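Local coordinates for type-iv like pilin ttha1219 (Thermus thermophilus, PDB 5G23), which is a type IV pilin-like protein, probably part of the pilus machinery for DNA uptake in natural competence, at residues G189-P202 / L212-L226. Residues are numbered along the deposited sequence; the frame is centred on the assembly and turned at random.
Sequences GAPAFTPGSTLSYP and LPGAPNDGRLRAEKL
E224, on the edge strand 221-230, points its carboxylate into the double turn T194-L199. The backbone N of G196 meets the syn lone pair of OE1 at 2.7 Å, almost straight at 176°. OE2 takes two bonds. The T198 N comes nearly along its C-O axis, and T198 OG1 donates to its anti lone pair at 2.6 Å. Y179 OH of strand 173-184 adds a bond to OE1. The E224 CG sits between the backbone N and the carbonyl carbon (chi1 69°), and the extended chain beyond it carries the acid up to the turn.

Apolar groups pack beside the acid. The F193 ring sets its edge against the carboxylate, CZ lying 3.7 Å from E224 CD, with the two planes 79° apart. R222 O lies over one face of that ring. L199 CD2 lies against E224 OE2 and reaches 3.7 Å from L226 CB. L212 CD1 rests 3.6 Å from G196 CA. This end is tightly packed.

Toward G189 the contact opens to water. A190 N bonds to G219 O at 2.9 Å, but water 1 lies between A190 O and R220 O, and water 2 between P191 O and R220 O. Water 3 joins F193 N to R222 NH1. R222 itself grips D218 end-on with NH1 and NH2, within its own segment.

With an alanine at E224, the N-H groups of G196 and T198 and the T198 hydroxyl would probably lose their shared acceptor, and the turn could shift. A carboxylate that accepts from two backbone N-H groups and two hydroxyls is likely to stay ionised. Its bonds, with the apolar contacts beside them, join this loop to the edge strand of the four-stranded sheet.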
loop_
_atom_site.group_PDB
_atom_site.type_symbol
_atom_site.label_atom_id
_atom_site.label_comp_id
_atom_site.label_asym_id
_atom_site.label_seq_id
_atom_site.Cartn_x
_atom_site.Cartn_y
_atom_site.Cartn_z
ATOM N N GLY B 189 -29.188 7.844 -0.023
ATOM C CA GLY B 189 -28.525 8.741 0.902
ATOM C C GLY B 189 -28.080 8.052 2.147
ATOM O O GLY B 189 -28.457 6.902 2.424
ATOM N N ALA B 190 -27.265 8.751 2.922
ATOM C CA ALA B 190 -26.791 8.257 4.215
ATOM C C ALA B 190 -27.092 9.306 5.224
ATOM O O ALA B 190 -27.195 10.502 4.914
ATOM C CB ALA B 190 -25.304 8.000 4.131
ATOM N N PRO B 191 -27.256 8.904 6.464
ATOM C CA PRO B 191 -27.459 9.936 7.469
ATOM C C PRO B 191 -26.253 10.854 7.629
ATOM O O PRO B 191 -25.123 10.468 7.332
ATOM C CB PRO B 191 -27.772 9.151 8.753
ATOM C CG PRO B 191 -27.345 7.742 8.500
ATOM C CD PRO B 191 -27.142 7.547 7.013
ATOM N N ALA B 192 -26.502 12.053 8.112
ATOM C CA ALA B 192 -25.475 13.081 8.282
ATOM C C ALA B 192 -24.324 12.605 9.188
ATOM O O ALA B 192 -24.535 12.006 10.278
ATOM C CB ALA B 192 -26.106 14.338 8.852
ATOM N N PHE B 193 -23.100 12.794 8.706
ATOM C CA PHE B 193 -21.963 12.259 9.401
ATOM C C PHE B 193 -21.273 13.404 10.157
ATOM O O PHE B 193 -21.226 14.513 9.684
ATOM C CB PHE B 193 -21.018 11.649 8.377
ATOM C CG PHE B 193 -19.851 11.008 8.965
ATOM C CD1 PHE B 193 -19.973 9.762 9.564
ATOM C CD2 PHE B 193 -18.606 11.643 8.933
ATOM C CE1 PHE B 193 -18.887 9.141 10.125
ATOM C CE2 PHE B 193 -17.519 11.033 9.486
ATOM C CZ PHE B 193 -17.643 9.791 10.097
ATOM N N THR B 194 -20.797 13.084 11.362
ATOM C CA THR B 194 -20.027 14.016 12.180
ATOM C C THR B 194 -18.538 13.612 12.187
ATOM O O THR B 194 -18.155 12.635 12.831
ATOM C CB THR B 194 -20.533 14.091 13.646
ATOM O OG1 THR B 194 -21.916 14.473 13.624
ATOM C CG2 THR B 194 -19.755 15.160 14.401
ATOM N N PRO B 195 -17.710 14.396 11.458
ATOM C CA PRO B 195 -16.297 14.019 11.445
ATOM C C PRO B 195 -15.750 13.996 12.855
ATOM O O PRO B 195 -16.066 14.886 13.628
ATOM C CB PRO B 195 -15.651 15.134 10.617
ATOM C CG PRO B 195 -16.767 15.482 9.627
ATOM C CD PRO B 195 -17.971 15.517 10.538
ATOM N N GLY B 196 -14.889 13.026 13.131
ATOM C CA GLY B 196 -14.324 12.802 14.447
ATOM C C GLY B 196 -15.100 11.782 15.272
ATOM O O GLY B 196 -14.565 11.227 16.223
ATOM N N SER B 197 -16.329 11.483 14.873
ATOM C CA SER B 197 -17.190 10.625 15.692
ATOM C C SER B 197 -16.725 9.175 15.746
ATOM O O SER B 197 -17.072 8.459 16.697
ATOM C CB SER B 197 -18.630 10.723 15.236
ATOM O OG SER B 197 -18.825 10.191 13.960
ATOM N N THR B 198 -15.926 8.706 14.769
ATOM C CA THR B 198 -15.518 7.337 14.742
ATOM C C THR B 198 -14.059 7.119 15.134
ATOM O O THR B 198 -13.507 6.026 14.874
ATOM C CB THR B 198 -15.793 6.653 13.363
ATOM O OG1 THR B 198 -14.908 7.161 12.380
ATOM C CG2 THR B 198 -17.219 6.854 12.925
ATOM N N LEU B 199 -13.396 8.138 15.704
ATOM C CA LEU B 199 -11.973 8.019 15.945
ATOM C C LEU B 199 -11.638 7.573 17.352
ATOM O O LEU B 199 -12.414 7.831 18.270
ATOM C CB LEU B 199 -11.283 9.379 15.670
ATOM C CG LEU B 199 -11.594 9.986 14.290
ATOM C CD1 LEU B 199 -10.796 11.282 14.183
ATOM C CD2 LEU B 199 -11.255 8.959 13.216
ATOM N N SER B 200 -10.528 6.900 17.493
ATOM C CA SER B 200 -9.938 6.599 18.800
ATOM C C SER B 200 -8.685 7.377 18.866
ATOM O O SER B 200 -7.753 7.086 18.130
ATOM C CB SER B 200 -9.533 5.131 18.918
ATOM O OG SER B 200 -10.683 4.363 18.869
ATOM N N TYR B 201 -8.635 8.384 19.698
ATOM C CA TYR B 201 -7.470 9.250 19.697
ATOM C C TYR B 201 -6.427 8.738 20.648
ATOM O O TYR B 201 -6.730 8.310 21.758
ATOM C CB TYR B 201 -7.864 10.659 20.120
ATOM C CG TYR B 201 -8.792 11.368 19.229
ATOM C CD1 TYR B 201 -8.338 12.120 18.150
ATOM C CD2 TYR B 201 -10.183 11.345 19.470
ATOM C CE1 TYR B 201 -9.218 12.847 17.352
ATOM C CE2 TYR B 201 -11.050 12.071 18.698
ATOM C CZ TYR B 201 -10.575 12.797 17.638
ATOM O OH TYR B 201 -11.500 13.512 16.871
ATOM N N PRO B 202 -5.163 8.866 20.281
ATOM C CA PRO B 202 -4.171 8.723 21.283
ATOM C C PRO B 202 -4.132 9.848 22.301
ATOM O O PRO B 202 -4.668 10.928 22.080
ATOM C CB PRO B 202 -2.869 8.748 20.457
ATOM C CG PRO B 202 -3.175 9.617 19.304
ATOM C CD PRO B 202 -4.641 9.441 19.037
ATOM N N LEU B 212 -10.864 19.392 12.138
ATOM C CA LEU B 212 -11.770 18.536 11.317
ATOM C C LEU B 212 -12.872 19.404 10.761
ATOM O O LEU B 212 -13.390 20.279 11.481
ATOM C CB LEU B 212 -12.305 17.446 12.197
ATOM C CG LEU B 212 -11.315 16.495 12.790
ATOM C CD1 LEU B 212 -12.031 15.341 13.447
ATOM C CD2 LEU B 212 -10.347 16.005 11.712
ATOM N N PRO B 213 -13.185 19.255 9.480
ATOM C CA PRO B 213 -14.234 20.022 8.893
ATOM C C PRO B 213 -15.632 19.477 9.257
ATOM O O PRO B 213 -15.783 18.488 10.026
ATOM C CB PRO B 213 -14.025 19.825 7.429
ATOM C CG PRO B 213 -13.556 18.404 7.346
ATOM C CD PRO B 213 -12.759 18.163 8.587
ATOM N N GLY B 214 -16.632 20.251 8.873
ATOM C CA GLY B 214 -18.035 19.829 8.995
ATOM C C GLY B 214 -18.321 18.977 7.745
ATOM O O GLY B 214 -17.427 18.701 6.964
ATOM N N ALA B 215 -19.514 18.451 7.661
ATOM C CA ALA B 215 -19.895 17.669 6.485
ATOM C C ALA B 215 -21.052 18.351 5.801
ATOM O O ALA B 215 -22.066 18.653 6.463
ATOM C CB ALA B 215 -20.183 16.234 6.871
ATOM N N PRO B 216 -20.897 18.667 4.529
ATOM C CA PRO B 216 -22.021 19.316 3.861
ATOM C C PRO B 216 -23.256 18.380 3.850
ATOM O O PRO B 216 -23.099 17.171 3.889
ATOM C CB PRO B 216 -21.505 19.602 2.458
ATOM C CG PRO B 216 -20.213 18.919 2.322
ATOM C CD PRO B 216 -19.735 18.447 3.655
ATOM N N ASN B 217 -24.431 18.975 3.878
ATOM C CA ASN B 217 -25.701 18.268 3.964
ATOM C C ASN B 217 -26.154 17.819 2.567
ATOM O O ASN B 217 -27.090 18.360 1.980
ATOM C CB ASN B 217 -26.739 19.215 4.564
ATOM C CG ASN B 217 -28.058 18.547 4.866
ATOM O OD1 ASN B 217 -28.148 17.336 5.043
ATOM N ND2 ASN B 217 -29.094 19.359 4.962
ATOM N N ASP B 218 -25.408 16.853 2.024
ATOM C CA ASP B 218 -25.598 16.440 0.659
ATOM C C ASP B 218 -25.972 14.961 0.540
ATOM O O ASP B 218 -26.046 14.464 -0.609
ATOM C CB ASP B 218 -24.345 16.694 -0.104
ATOM C CG ASP B 218 -23.151 15.940 0.463
ATOM O OD1 ASP B 218 -23.315 15.005 1.350
ATOM O OD2 ASP B 218 -22.026 16.322 0.128
ATOM N N GLY B 219 -26.305 14.296 1.662
ATOM C CA GLY B 219 -26.779 12.905 1.614
ATOM C C GLY B 219 -25.680 11.869 1.295
ATOM O O GLY B 219 -25.933 10.669 1.229
ATOM N N ARG B 220 -24.446 12.294 1.033
ATOM C CA ARG B 220 -23.377 11.323 0.645
ATOM C C ARG B 220 -22.956 10.424 1.797
ATOM O O ARG B 220 -23.057 10.802 2.985
ATOM C CB ARG B 220 -22.184 12.064 0.083
ATOM C CG ARG B 220 -22.479 12.639 -1.288
ATOM C CD ARG B 220 -21.413 13.582 -1.736
ATOM N NE ARG B 220 -20.155 12.939 -2.035
ATOM C CZ ARG B 220 -19.709 12.593 -3.245
ATOM N NH1 ARG B 220 -20.470 12.653 -4.288
ATOM N NH2 ARG B 220 -18.496 12.105 -3.376
ATOM N N LEU B 221 -22.486 9.230 1.465
ATOM C CA LEU B 221 -21.887 8.352 2.475
ATOM C C LEU B 221 -20.489 8.873 2.806
ATOM O O LEU B 221 -19.691 9.080 1.896
ATOM C CB LEU B 221 -21.773 6.933 1.934
ATOM C CG LEU B 221 -21.266 5.802 2.814
ATOM C CD1 LEU B 221 -21.710 4.431 2.335
ATOM C CD2 LEU B 221 -19.766 5.795 2.719
ATOM N N ARG B 222 -20.200 9.006 4.088
ATOM C CA ARG B 222 -18.900 9.466 4.566
ATOM C C ARG B 222 -18.232 8.443 5.437
ATOM O O ARG B 222 -18.910 7.701 6.167
ATOM C CB ARG B 222 -18.995 10.774 5.299
ATOM C CG ARG B 222 -19.091 11.938 4.358
ATOM C CD ARG B 222 -19.257 13.310 5.023
ATOM N NE ARG B 222 -19.224 14.243 3.880
ATOM C CZ ARG B 222 -20.243 14.514 3.054
ATOM N NH1 ARG B 222 -21.502 14.208 3.359
ATOM N NH2 ARG B 222 -20.020 15.200 1.942
ATOM N N ALA B 223 -16.911 8.350 5.295
ATOM C CA ALA B 223 -16.092 7.495 6.183
ATOM C C ALA B 223 -14.765 8.228 6.448
ATOM O O ALA B 223 -14.345 9.063 5.648
ATOM C CB ALA B 223 -15.813 6.172 5.553
ATOM N N GLU B 224 -14.193 7.941 7.588
ATOM C CA GLU B 224 -12.938 8.591 7.998
ATOM C C GLU B 224 -11.984 7.608 8.608
ATOM O O GLU B 224 -12.351 6.491 8.993
ATOM C CB GLU B 224 -13.229 9.722 8.990
ATOM C CG GLU B 224 -13.734 9.163 10.355
ATOM C CD GLU B 224 -14.167 10.203 11.347
ATOM O OE1 GLU B 224 -14.067 11.439 11.077
ATOM O OE2 GLU B 224 -14.699 9.767 12.413
ATOM N N LYS B 225 -10.707 7.988 8.667
ATOM C CA LYS B 225 -9.764 7.153 9.253
ATOM C C LYS B 225 -8.660 8.011 9.876
ATOM O O LYS B 225 -8.156 8.908 9.248
ATOM C CB LYS B 225 -9.164 6.167 8.274
ATOM C CG LYS B 225 -8.445 5.036 9.023
ATOM C CD LYS B 225 -7.888 4.046 8.053
ATOM C CE LYS B 225 -7.116 2.954 8.768
ATOM N NZ LYS B 225 -8.067 2.047 9.458
ATOM N N LEU B 226 -8.355 7.700 11.125
ATOM C CA LEU B 226 -7.180 8.243 11.834
ATOM C C LEU B 226 -6.197 7.109 12.078
ATOM O O LEU B 226 -6.573 6.067 12.614
ATOM C CB LEU B 226 -7.573 8.843 13.170
ATOM C CG LEU B 226 -6.468 9.381 14.085
ATOM C CD1 LEU B 226 -5.865 10.626 13.502
ATOM C CD2 LEU B 226 -6.994 9.654 15.464
HETATM O O HOH W 1 -24.878 12.224 4.457
HETATM O O HOH W 2 -22.609 10.390 5.666
HETATM O O HOH W 3 -22.789 13.524 5.960
HETATM O O HOH W 4 -16.757 17.721 13.054
HETATM O O HOH W 5 -15.839 6.266 9.527
HETATM O O HOH W 6 -12.733 5.698 11.642
#